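PDB 3K11: putative glycosyl hydrolase from Bacteroides thetaiotaomicron VPI-5482, which probably hydrolyses glycosidic bonds as a member of a six-hairpin glycoside hydrolase family, its substrate not being established. Local coordinates for residues Leu317-Ser322 against Phe386-Pro391; Arg102-Val107 against Ile155-Lys160; Glu228-Phe233 against Glu284-Arg289. One frame throughout, in Å; residues are numbered along the deposited sequence.

The three contacts use different helices and loops of one glycosyl hydrolase family 88 chain. Interaction 2 is the buried one: segments of helices 101-128 and 148-160 touch through aliphatic groups. Interaction 3 is partly buried and sets helix 222-240 against the turn before helix 289-304; its contact is again apolar, but the turn carries polar groups. Interaction 1 joins a loop to the last residue of the short helix 384-388, beside neighbouring subunits, and there a short hydrogen bond between a phenol and a carboxylate replaces pure packing. Interactions 1 and 2 lie on opposite sides of the chain's centre, their centres about 36 Å apart, whereas interactions 2 and 3 approach to about 11 Å between nearest atoms.

Interaction 1. Residues Leu317-Ser322 against Phe386-Pro391; sequences LDCNDS and FYYYRP
Tyr388 lays one face of its ring over Ser322: CB stands 4.0 Å from the ring centroid, 17° off the normal and shifted toward the rim, as a CH-pi contact on the CE2 side. At the far end of the ring the phenol reaches Asp321, OH giving its hydrogen to OD1 at 2.6 Å. The oxygen is met on its syn side, 30° out of the carboxylate plane, and the carboxylate lies near the ring's edge, the two groups turned almost perpendicular. Asp321 gets there because its CG is folded between its own backbone N and carbonyl carbon (chi1 61°), which brings the acid back toward the phenol. Cys319 adds an apolar touch, CB 4.1 Å from Tyr388 CZ.

All three partners belong to a type I turn from Cys319 to Ser322. Cys319 O accepts twice, from Ser322 N at 3.1 Å and from Ser322 OG at 2.7 Å, and the latter bond lies in the carbonyl plane; Ser322 OG also bonds Leu316 N. The seat under the ring is thus held by the turn's own bonds. A leucine in place of Tyr388 would probably leave Asp321 without its phenol donor and Ser322 CB without a ring face over it, setting the carboxylate freer to turn.

Asn320, at the turn's outer corner, bonds Asn320 of both neighbouring subunits, and Tyr388 packs on Gly309 of the second subunit. The contact therefore ties the last residue of the short helix 384-388 to a loop between strands 313-314 and 324-325, an arrangement of connecting segments that link the helices of what is probably the alpha/alpha barrel of this family, here at a subunit interface.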
loop_
_atom_site.group_PDB
_atom_site.type_symbol
_atom_site.label_atom_id
_atom_site.label_comp_id
_atom_site.label_asym_id
_atom_site.label_seq_id
_atom_site.Cartn_x
_atom_site.Cartn_y
_atom_site.Cartn_z
ATOM N N LEU A 317 -10.764 1.539 0.547
ATOM C CA LEU A 317 -10.321 0.271 1.137
ATOM C C LEU A 317 -8.862 -0.005 0.960
ATOM O O LEU A 317 -8.186 -0.559 1.880
ATOM C CB LEU A 317 -11.110 -0.875 0.577
ATOM C CG LEU A 317 -12.568 -1.023 1.017
ATOM C CD1 LEU A 317 -13.288 -2.029 0.086
ATOM C CD2 LEU A 317 -12.684 -1.442 2.512
ATOM N N ASP A 318 -8.364 0.411 -0.221
ATOM C CA ASP A 318 -6.995 0.144 -0.636
ATOM C C ASP A 318 -6.076 1.329 -0.431
ATOM O O ASP A 318 -4.982 1.386 -1.017
ATOM C CB ASP A 318 -6.947 -0.324 -2.100
ATOM C CG ASP A 318 -7.571 0.663 -3.068
ATOM O OD1 ASP A 318 -8.326 1.558 -2.611
ATOM O OD2 ASP A 318 -7.315 0.514 -4.294
ATOM N N CYS A 319 -6.499 2.250 0.438
ATOM C CA CYS A 319 -5.718 3.452 0.787
ATOM C C CYS A 319 -5.599 3.459 2.305
ATOM O O CYS A 319 -6.514 3.910 3.001
ATOM C CB CYS A 319 -6.435 4.717 0.304
ATOM S SG CYS A 319 -6.531 4.764 -1.489
ATOM N N ASN A 320 -4.477 2.935 2.827
ATOM C CA ASN A 320 -4.344 2.752 4.275
ATOM C C ASN A 320 -4.097 4.050 5.056
ATOM O O ASN A 320 -3.989 4.021 6.278
ATOM C CB ASN A 320 -3.370 1.615 4.633
ATOM C CG ASN A 320 -1.932 2.001 4.547
ATOM O OD1 ASN A 320 -1.609 3.128 4.196
ATOM N ND2 ASN A 320 -1.039 1.082 4.962
ATOM N N ASP A 321 -4.039 5.171 4.337
ATOM C CA ASP A 321 -3.933 6.497 4.916
ATOM C C ASP A 321 -5.266 7.207 4.954
ATOM O O ASP A 321 -5.332 8.394 5.318
ATOM C CB ASP A 321 -2.845 7.343 4.224
ATOM C CG ASP A 321 -3.091 7.577 2.740
ATOM O OD1 ASP A 321 -3.962 6.877 2.168
ATOM O OD2 ASP A 321 -2.383 8.457 2.145
ATOM N N SER A 322 -6.337 6.521 4.593
ATOM C CA SER A 322 -7.668 7.100 4.667
ATOM C C SER A 322 -8.316 6.648 5.995
ATOM O O SER A 322 -7.933 5.646 6.581
ATOM C CB SER A 322 -8.562 6.725 3.488
ATOM O OG SER A 322 -8.827 5.341 3.387
ATOM N N PHE A 386 -12.185 14.165 -2.116
ATOM C CA PHE A 386 -13.599 14.066 -1.780
ATOM C C PHE A 386 -13.833 12.901 -0.815
ATOM O O PHE A 386 -14.435 13.062 0.257
ATOM C CB PHE A 386 -14.411 13.896 -3.065
ATOM C CG PHE A 386 -15.868 13.567 -2.834
ATOM C CD1 PHE A 386 -16.775 14.566 -2.575
ATOM C CD2 PHE A 386 -16.309 12.260 -2.841
ATOM C CE1 PHE A 386 -18.083 14.278 -2.371
ATOM C CE2 PHE A 386 -17.658 11.985 -2.682
ATOM C CZ PHE A 386 -18.515 13.000 -2.413
ATOM N N TYR A 387 -13.297 11.740 -1.157
ATOM C CA TYR A 387 -13.556 10.546 -0.327
ATOM C C TYR A 387 -12.829 10.617 1.010
ATOM O O TYR A 387 -13.356 10.231 2.048
ATOM C CB TYR A 387 -13.198 9.274 -1.076
ATOM C CG TYR A 387 -14.160 8.935 -2.202
ATOM C CD1 TYR A 387 -15.402 8.371 -1.933
ATOM C CD2 TYR A 387 -13.850 9.209 -3.534
ATOM C CE1 TYR A 387 -16.304 8.098 -2.946
ATOM C CE2 TYR A 387 -14.746 8.920 -4.557
ATOM C CZ TYR A 387 -15.974 8.352 -4.266
ATOM O OH TYR A 387 -16.872 8.048 -5.268
ATOM N N TYR A 388 -11.587 11.048 0.966
ATOM C CA TYR A 388 -10.781 11.095 2.201
ATOM C C TYR A 388 -11.375 12.019 3.252
ATOM O O TYR A 388 -11.234 11.746 4.445
ATOM C CB TYR A 388 -9.356 11.554 1.909
ATOM C CG TYR A 388 -8.344 10.526 1.499
ATOM C CD1 TYR A 388 -8.382 9.948 0.233
ATOM C CD2 TYR A 388 -7.236 10.246 2.310
ATOM C CE1 TYR A 388 -7.414 9.059 -0.175
ATOM C CE2 TYR A 388 -6.253 9.357 1.901
ATOM C CZ TYR A 388 -6.330 8.774 0.663
ATOM O OH TYR A 388 -5.334 7.940 0.239
ATOM N N TYR A 389 -12.100 13.048 2.819
ATOM C CA TYR A 389 -12.561 14.106 3.716
ATOM C C TYR A 389 -14.054 14.088 3.979
ATOM O O TYR A 389 -14.556 14.987 4.640
ATOM C CB TYR A 389 -12.136 15.503 3.196
ATOM C CG TYR A 389 -10.712 15.809 3.485
ATOM C CD1 TYR A 389 -10.353 16.425 4.692
ATOM C CD2 TYR A 389 -9.701 15.464 2.585
ATOM C CE1 TYR A 389 -9.037 16.649 5.008
ATOM C CE2 TYR A 389 -8.361 15.670 2.896
ATOM C CZ TYR A 389 -8.038 16.290 4.108
ATOM O OH TYR A 389 -6.731 16.594 4.420
ATOM N N ARG A 390 -14.731 13.029 3.584
ATOM C CA ARG A 390 -16.180 12.928 3.921
ATOM C C ARG A 390 -16.357 13.015 5.418
ATOM O O ARG A 390 -15.716 12.273 6.170
ATOM C CB ARG A 390 -16.779 11.629 3.413
ATOM C CG ARG A 390 -16.806 11.456 1.870
ATOM C CD ARG A 390 -17.378 12.598 1.097
ATOM N NE ARG A 390 -18.767 12.898 1.458
ATOM C CZ ARG A 390 -19.292 14.124 1.553
ATOM N NH1 ARG A 390 -18.565 15.204 1.355
ATOM N NH2 ARG A 390 -20.569 14.253 1.892
ATOM N N PRO A 391 -17.202 13.931 5.886
ATOM C CA PRO A 391 -17.447 14.001 7.334
ATOM C C PRO A 391 -18.004 12.748 7.959
ATOM O O PRO A 391 -18.641 11.962 7.260
ATOM C CB PRO A 391 -18.509 15.097 7.449
ATOM C CG PRO A 391 -18.234 15.982 6.257
ATOM C CD PRO A 391 -17.899 15.009 5.154
#

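Interaction 2. Residues Arg102-Val107 against Ile155-Lys160; sequences RYTDYV and IKLRLK. With EDO (1,2-ethanediol), chain P.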
loop_
_atom_site.group_PDB
_atom_site.type_symbol
_atom_site.label_atom_id
_atom_site.label_comp_id
_atom_site.label_asym_id
_atom_site.label_seq_id
_atom_site.Cartn_x
_atom_site.Cartn_y
_atom_site.Cartn_z
ATOM N N ARG A 102 -38.978 -8.033 20.847
ATOM C CA ARG A 102 -39.028 -6.564 20.855
ATOM C C ARG A 102 -38.527 -6.013 19.521
ATOM O O ARG A 102 -39.005 -4.980 19.042
ATOM C CB ARG A 102 -38.176 -5.969 21.974
ATOM C CG ARG A 102 -38.649 -6.263 23.416
ATOM C CD ARG A 102 -37.741 -5.512 24.394
ATOM N NE ARG A 102 -36.340 -5.849 24.115
ATOM C CZ ARG A 102 -35.294 -5.016 24.169
ATOM N NH1 ARG A 102 -35.411 -3.746 24.529
ATOM N NH2 ARG A 102 -34.103 -5.468 23.843
ATOM N N TYR A 103 -37.536 -6.692 18.942
ATOM C CA TYR A 103 -36.954 -6.239 17.694
ATOM C C TYR A 103 -37.979 -6.259 16.558
ATOM O O TYR A 103 -38.110 -5.283 15.819
ATOM C CB TYR A 103 -35.723 -7.060 17.329
ATOM C CG TYR A 103 -34.582 -7.032 18.320
ATOM C CD1 TYR A 103 -34.236 -5.886 19.005
ATOM C CD2 TYR A 103 -33.805 -8.150 18.523
ATOM C CE1 TYR A 103 -33.179 -5.879 19.890
ATOM C CE2 TYR A 103 -32.715 -8.129 19.385
ATOM C CZ TYR A 103 -32.401 -6.996 20.048
ATOM O OH TYR A 103 -31.336 -6.969 20.918
ATOM N N THR A 104 -38.728 -7.348 16.436
ATOM C CA THR A 104 -39.756 -7.393 15.399
ATOM C C THR A 104 -40.982 -6.560 15.791
ATOM O O THR A 104 -41.651 -6.007 14.905
ATOM C CB THR A 104 -40.141 -8.799 14.979
ATOM O OG1 THR A 104 -40.135 -9.649 16.114
ATOM C CG2 THR A 104 -39.168 -9.332 13.893
ATOM N N ASP A 105 -41.264 -6.418 17.086
ATOM C CA ASP A 105 -42.364 -5.532 17.517
ATOM C C ASP A 105 -42.126 -4.113 17.003
ATOM O O ASP A 105 -43.061 -3.411 16.595
ATOM C CB ASP A 105 -42.458 -5.435 19.028
ATOM C CG ASP A 105 -43.010 -6.709 19.689
ATOM O OD1 ASP A 105 -43.476 -7.623 18.970
ATOM O OD2 ASP A 105 -42.931 -6.773 20.940
ATOM N N TYR A 106 -40.874 -3.679 17.050
ATOM C CA TYR A 106 -40.506 -2.367 16.537
ATOM C C TYR A 106 -40.833 -2.219 15.066
ATOM O O TYR A 106 -41.360 -1.207 14.635
ATOM C CB TYR A 106 -38.994 -2.149 16.753
ATOM C CG TYR A 106 -38.446 -0.877 16.174
ATOM C CD1 TYR A 106 -37.967 -0.839 14.863
ATOM C CD2 TYR A 106 -38.357 0.284 16.932
ATOM C CE1 TYR A 106 -37.444 0.314 14.322
ATOM C CE2 TYR A 106 -37.823 1.466 16.383
ATOM C CZ TYR A 106 -37.379 1.455 15.068
ATOM O OH TYR A 106 -36.863 2.570 14.484
ATOM N N VAL A 107 -40.457 -3.219 14.273
ATOM C CA VAL A 107 -40.656 -3.166 12.838
ATOM C C VAL A 107 -42.140 -3.240 12.541
ATOM O O VAL A 107 -42.665 -2.501 11.716
ATOM C CB VAL A 107 -39.884 -4.284 12.109
ATOM C CG1 VAL A 107 -40.018 -4.102 10.606
ATOM C CG2 VAL A 107 -38.343 -4.247 12.504
ATOM N N ILE A 155 -41.414 -6.698 2.425
ATOM C CA ILE A 155 -41.641 -8.041 1.868
ATOM C C ILE A 155 -41.219 -9.138 2.863
ATOM O O ILE A 155 -41.999 -10.037 3.182
ATOM C CB ILE A 155 -40.896 -8.217 0.549
ATOM C CG1 ILE A 155 -41.527 -7.335 -0.546
ATOM C CG2 ILE A 155 -40.944 -9.681 0.095
ATOM C CD1 ILE A 155 -40.501 -7.056 -1.758
ATOM N N LYS A 156 -40.017 -9.009 3.431
ATOM C CA LYS A 156 -39.534 -9.983 4.377
ATOM C C LYS A 156 -40.473 -10.196 5.545
ATOM O O LYS A 156 -40.794 -11.335 5.900
ATOM C CB LYS A 156 -38.175 -9.580 4.907
ATOM C CG LYS A 156 -37.031 -9.738 3.913
ATOM C CD LYS A 156 -35.813 -9.055 4.467
ATOM C CE LYS A 156 -34.548 -9.305 3.664
ATOM N NZ LYS A 156 -33.368 -8.575 4.232
ATOM N N LEU A 157 -40.968 -9.110 6.128
ATOM C CA LEU A 157 -41.852 -9.268 7.281
ATOM C C LEU A 157 -43.253 -9.725 6.881
ATOM O O LEU A 157 -43.849 -10.563 7.550
ATOM C CB LEU A 157 -41.909 -7.995 8.128
ATOM C CG LEU A 157 -42.578 -8.149 9.514
ATOM C CD1 LEU A 157 -41.897 -9.249 10.333
ATOM C CD2 LEU A 157 -42.498 -6.824 10.277
ATOM N N ARG A 158 -43.771 -9.212 5.770
ATOM C CA ARG A 158 -45.083 -9.634 5.369
ATOM C C ARG A 158 -45.129 -11.122 5.044
ATOM O O ARG A 158 -46.140 -11.791 5.296
ATOM C CB ARG A 158 -45.615 -8.814 4.204
ATOM C CG ARG A 158 -47.034 -9.217 3.837
ATOM C CD ARG A 158 -47.744 -8.114 3.081
ATOM N NE ARG A 158 -48.829 -8.738 2.342
ATOM C CZ ARG A 158 -49.943 -9.172 2.891
ATOM N NH1 ARG A 158 -50.202 -8.967 4.178
ATOM N NH2 ARG A 158 -50.837 -9.800 2.135
ATOM N N LEU A 159 -44.064 -11.656 4.475
ATOM C CA LEU A 159 -44.025 -13.090 4.220
ATOM C C LEU A 159 -43.995 -13.901 5.512
ATOM O O LEU A 159 -44.353 -15.072 5.497
ATOM C CB LEU A 159 -42.859 -13.450 3.316
ATOM C CG LEU A 159 -43.035 -12.995 1.854
ATOM C CD1 LEU A 159 -41.709 -13.138 1.088
ATOM C CD2 LEU A 159 -44.161 -13.727 1.114
ATOM N N LYS A 160 -43.620 -13.282 6.626
ATOM C CA LYS A 160 -43.680 -13.931 7.941
ATOM C C LYS A 160 -44.995 -13.662 8.664
ATOM O O LYS A 160 -45.326 -14.381 9.608
ATOM C CB LYS A 160 -42.520 -13.474 8.808
ATOM C CG LYS A 160 -41.152 -13.862 8.300
ATOM C CD LYS A 160 -40.064 -13.255 9.184
ATOM C CE LYS A 160 -38.657 -13.826 8.859
ATOM N NZ LYS A 160 -37.681 -13.825 10.029
HETATM C C1 EDO P . -48.132 -16.053 8.080
HETATM O O1 EDO P . -49.006 -14.948 8.180
HETATM C C2 EDO P . -47.608 -16.075 6.658
HETATM O O2 EDO P . -46.339 -16.709 6.750
#
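Both Val107 and Leu157 place a carbon anti to the backbone N: Val107 through CG1 (chi1 -175°) and Leu157 through CG (chi1 -168°), with a leucine chi2 of 56° setting the place of CD2. These two methyls meet, Val107 CG1 and Leu157 CD2 standing 3.7 Å apart, while Val107 CB is 4.1 Å from the same CD2. The side chains approach at a slant, with CD2 as the leucine atom that meets the valine. The second leucine methyl serves the preceding helical turn, where Thr104 CG2 lies 4.5 Å from Leu157 CD1, a loose touch.

The backbones keep apart, Val107 CA and Leu157 CA being 8.3 Å from each other, and segments 102-107 and 155-160 are bridged by side-chain carbon. Leu157 also rests on Leu164, and Thr104 on Ala95 of helix 82-98, which extends the packing within this helical part of the fold. On helix 148-160, a 1,2-ethanediol, probably from the crystallisation liquor, donates from O2 to Leu159 O at 2.9 Å and also bonds Glu162 N.

Between these two segments carbon meets carbon, so this contact probably rests on shape and exclusion of water, with no directional bond to set the register here.

Interaction 3. Residues Glu228-Phe233 against Glu284-Arg289; sequences EAVKQF and EDYPQR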
loop_
_atom_site.group_PDB
_atom_site.type_symbol
_atom_site.label_atom_id
_atom_site.label_comp_id
_atom_site.label_asym_id
_atom_site.label_seq_id
_atom_site.Cartn_x
_atom_site.Cartn_y
_atom_site.Cartn_z
ATOM N N GLU A 228 -34.152 -11.577 -13.206
ATOM C CA GLU A 228 -33.805 -10.140 -13.257
ATOM C C GLU A 228 -32.831 -9.774 -12.163
ATOM O O GLU A 228 -31.878 -9.030 -12.413
ATOM C CB GLU A 228 -35.057 -9.287 -13.174
ATOM C CG GLU A 228 -34.815 -7.770 -13.327
ATOM C CD GLU A 228 -34.267 -7.377 -14.689
ATOM O OE1 GLU A 228 -34.317 -8.197 -15.646
ATOM O OE2 GLU A 228 -33.802 -6.228 -14.803
ATOM N N ALA A 229 -33.018 -10.324 -10.966
ATOM C CA ALA A 229 -32.053 -10.076 -9.871
ATOM C C ALA A 229 -30.634 -10.503 -10.241
ATOM O O ALA A 229 -29.650 -9.756 -10.056
ATOM C CB ALA A 229 -32.538 -10.763 -8.588
ATOM N N VAL A 230 -30.518 -11.702 -10.806
ATOM C CA VAL A 230 -29.218 -12.201 -11.281
ATOM C C VAL A 230 -28.623 -11.360 -12.432
ATOM O O VAL A 230 -27.426 -11.048 -12.457
ATOM C CB VAL A 230 -29.309 -13.697 -11.654
ATOM C CG1 VAL A 230 -28.029 -14.200 -12.354
ATOM C CG2 VAL A 230 -29.548 -14.526 -10.348
ATOM N N LYS A 231 -29.464 -11.010 -13.383
ATOM C CA LYS A 231 -29.043 -10.206 -14.521
ATOM C C LYS A 231 -28.480 -8.881 -14.056
ATOM O O LYS A 231 -27.431 -8.441 -14.503
ATOM C CB LYS A 231 -30.264 -9.960 -15.417
ATOM C CG LYS A 231 -29.947 -9.201 -16.708
ATOM C CD LYS A 231 -31.195 -8.873 -17.536
ATOM C CE LYS A 231 -30.813 -7.953 -18.777
ATOM N NZ LYS A 231 -31.955 -7.155 -19.245
ATOM N N GLN A 232 -29.189 -8.206 -13.152
ATOM C CA GLN A 232 -28.642 -6.977 -12.563
ATOM C C GLN A 232 -27.314 -7.241 -11.912
ATOM O O GLN A 232 -26.324 -6.531 -12.132
ATOM C CB GLN A 232 -29.595 -6.449 -11.478
ATOM C CG GLN A 232 -30.905 -5.899 -12.034
ATOM C CD GLN A 232 -30.767 -4.635 -12.849
ATOM O OE1 GLN A 232 -29.862 -3.855 -12.640
ATOM N NE2 GLN A 232 -31.712 -4.427 -13.769
ATOM N N PHE A 233 -27.283 -8.252 -11.070
ATOM C CA PHE A 233 -26.021 -8.504 -10.338
ATOM C C PHE A 233 -24.859 -8.619 -11.299
ATOM O O PHE A 233 -23.823 -7.998 -11.116
ATOM C CB PHE A 233 -26.127 -9.761 -9.485
ATOM C CG PHE A 233 -24.948 -9.959 -8.556
ATOM C CD1 PHE A 233 -23.778 -10.609 -8.988
ATOM C CD2 PHE A 233 -24.999 -9.520 -7.253
ATOM C CE1 PHE A 233 -22.698 -10.760 -8.145
ATOM C CE2 PHE A 233 -23.844 -9.669 -6.387
ATOM C CZ PHE A 233 -22.734 -10.266 -6.840
ATOM N N GLU A 284 -30.415 -23.383 -4.437
ATOM C CA GLU A 284 -29.024 -23.787 -4.452
ATOM C C GLU A 284 -28.592 -24.368 -5.784
ATOM O O GLU A 284 -27.418 -24.343 -6.079
ATOM C CB GLU A 284 -28.742 -24.776 -3.344
ATOM C CG GLU A 284 -28.993 -24.128 -1.995
ATOM C CD GLU A 284 -28.025 -24.576 -0.933
ATOM O OE1 GLU A 284 -27.635 -25.766 -0.941
ATOM O OE2 GLU A 284 -27.669 -23.727 -0.084
ATOM N N ASP A 285 -29.568 -24.777 -6.596
ATOM C CA ASP A 285 -29.303 -25.281 -7.945
ATOM C C ASP A 285 -29.621 -24.263 -9.046
ATOM O O ASP A 285 -29.703 -24.647 -10.221
ATOM C CB ASP A 285 -30.037 -26.594 -8.156
ATOM C CG ASP A 285 -31.537 -26.446 -8.146
ATOM O OD1 ASP A 285 -32.065 -25.349 -7.832
ATOM O OD2 ASP A 285 -32.222 -27.461 -8.473
ATOM N N TYR A 286 -29.738 -22.985 -8.688
ATOM C CA TYR A 286 -30.054 -21.978 -9.674
ATOM C C TYR A 286 -28.911 -21.962 -10.685
ATOM O O TYR A 286 -27.733 -21.947 -10.285
ATOM C CB TYR A 286 -30.299 -20.620 -9.038
ATOM C CG TYR A 286 -30.949 -19.683 -10.024
ATOM C CD1 TYR A 286 -32.290 -19.754 -10.258
ATOM C CD2 TYR A 286 -30.205 -18.746 -10.727
ATOM C CE1 TYR A 286 -32.918 -18.943 -11.193
ATOM C CE2 TYR A 286 -30.826 -17.892 -11.667
ATOM C CZ TYR A 286 -32.181 -18.009 -11.900
ATOM O OH TYR A 286 -32.863 -17.231 -12.822
ATOM N N PRO A 287 -29.242 -21.935 -11.994
ATOM C CA PRO A 287 -28.151 -22.130 -12.965
ATOM C C PRO A 287 -27.085 -21.064 -12.976
ATOM O O PRO A 287 -25.941 -21.386 -13.275
ATOM C CB PRO A 287 -28.897 -22.236 -14.317
ATOM C CG PRO A 287 -30.203 -21.715 -14.101
ATOM C CD PRO A 287 -30.556 -21.876 -12.663
ATOM N N GLN A 288 -27.428 -19.808 -12.662
ATOM C CA GLN A 288 -26.362 -18.783 -12.552
ATOM C C GLN A 288 -25.767 -18.598 -11.124
ATOM O O GLN A 288 -24.930 -17.719 -10.906
ATOM C CB GLN A 288 -26.896 -17.435 -13.064
ATOM C CG GLN A 288 -26.944 -17.316 -14.606
ATOM C CD GLN A 288 -27.774 -18.398 -15.268
ATOM O OE1 GLN A 288 -29.006 -18.404 -15.185
ATOM N NE2 GLN A 288 -27.084 -19.334 -15.952
ATOM N N ARG A 289 -26.188 -19.402 -10.155
ATOM C CA ARG A 289 -25.661 -19.250 -8.807
ATOM C C ARG A 289 -24.149 -19.348 -8.746
ATOM O O ARG A 289 -23.531 -18.610 -7.995
ATOM C CB ARG A 289 -26.308 -20.229 -7.846
ATOM C CG ARG A 289 -25.891 -20.048 -6.344
ATOM C CD ARG A 289 -26.615 -21.042 -5.512
ATOM N NE ARG A 289 -26.409 -20.924 -4.071
ATOM C CZ ARG A 289 -25.395 -21.467 -3.409
ATOM N NH1 ARG A 289 -24.402 -22.058 -4.036
ATOM N NH2 ARG A 289 -25.339 -21.355 -2.107
#
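Helix 222-240 passes a type I turn from Tyr286 to Arg289, closed by Arg289 N to Tyr286 O at 3.0 Å, with Val230 CA and Gln288 CA 7.3 Å apart. Val230 carries the contact from the helix and divides its two methyls between two residues. CG1, anti to the valine N (chi1 171°), lies 3.5 Å from Gln288 CB, the two side chains crossing at about a right angle. CG2 turns to the tyrosine, 3.8 Å from Tyr286 CE2, and there valine and tyrosine run past each other in opposite directions. Gln288 meets Val230 mainly through CB, and a bend at chi2 turns its amide aside. The tyrosine ring is backed by its neighbour, Pro287 CD sitting 3.4 Å above the ring plane toward the rim.

The turn ends the loop that leads from helix 265-281 into helix 289-304; short loops joining successive helices are consistent with the alpha/alpha barrel of the six-hairpin glycoside hydrolases. Helix 222-240 also touches it elsewhere: Tyr286 rests on Leu226 and Ala227, while Val230 reaches Leu282.

Polar side chains on the helix pair among themselves and with residues outside the contact. Gln232 NE2 bonds Glu228 OE2 one turn back at 2.9 Å with an N-H...O angle of 160°, nearly in its own amide plane. Arg183 forms a salt bridge with that same oxygen, a second grip on the carboxylate. Across the loop, Arg289 NH2 and Glu284 OE2 are 3.9 Å apart, a long salt bridge in which the oxygen lies well out of the guanidinium plane.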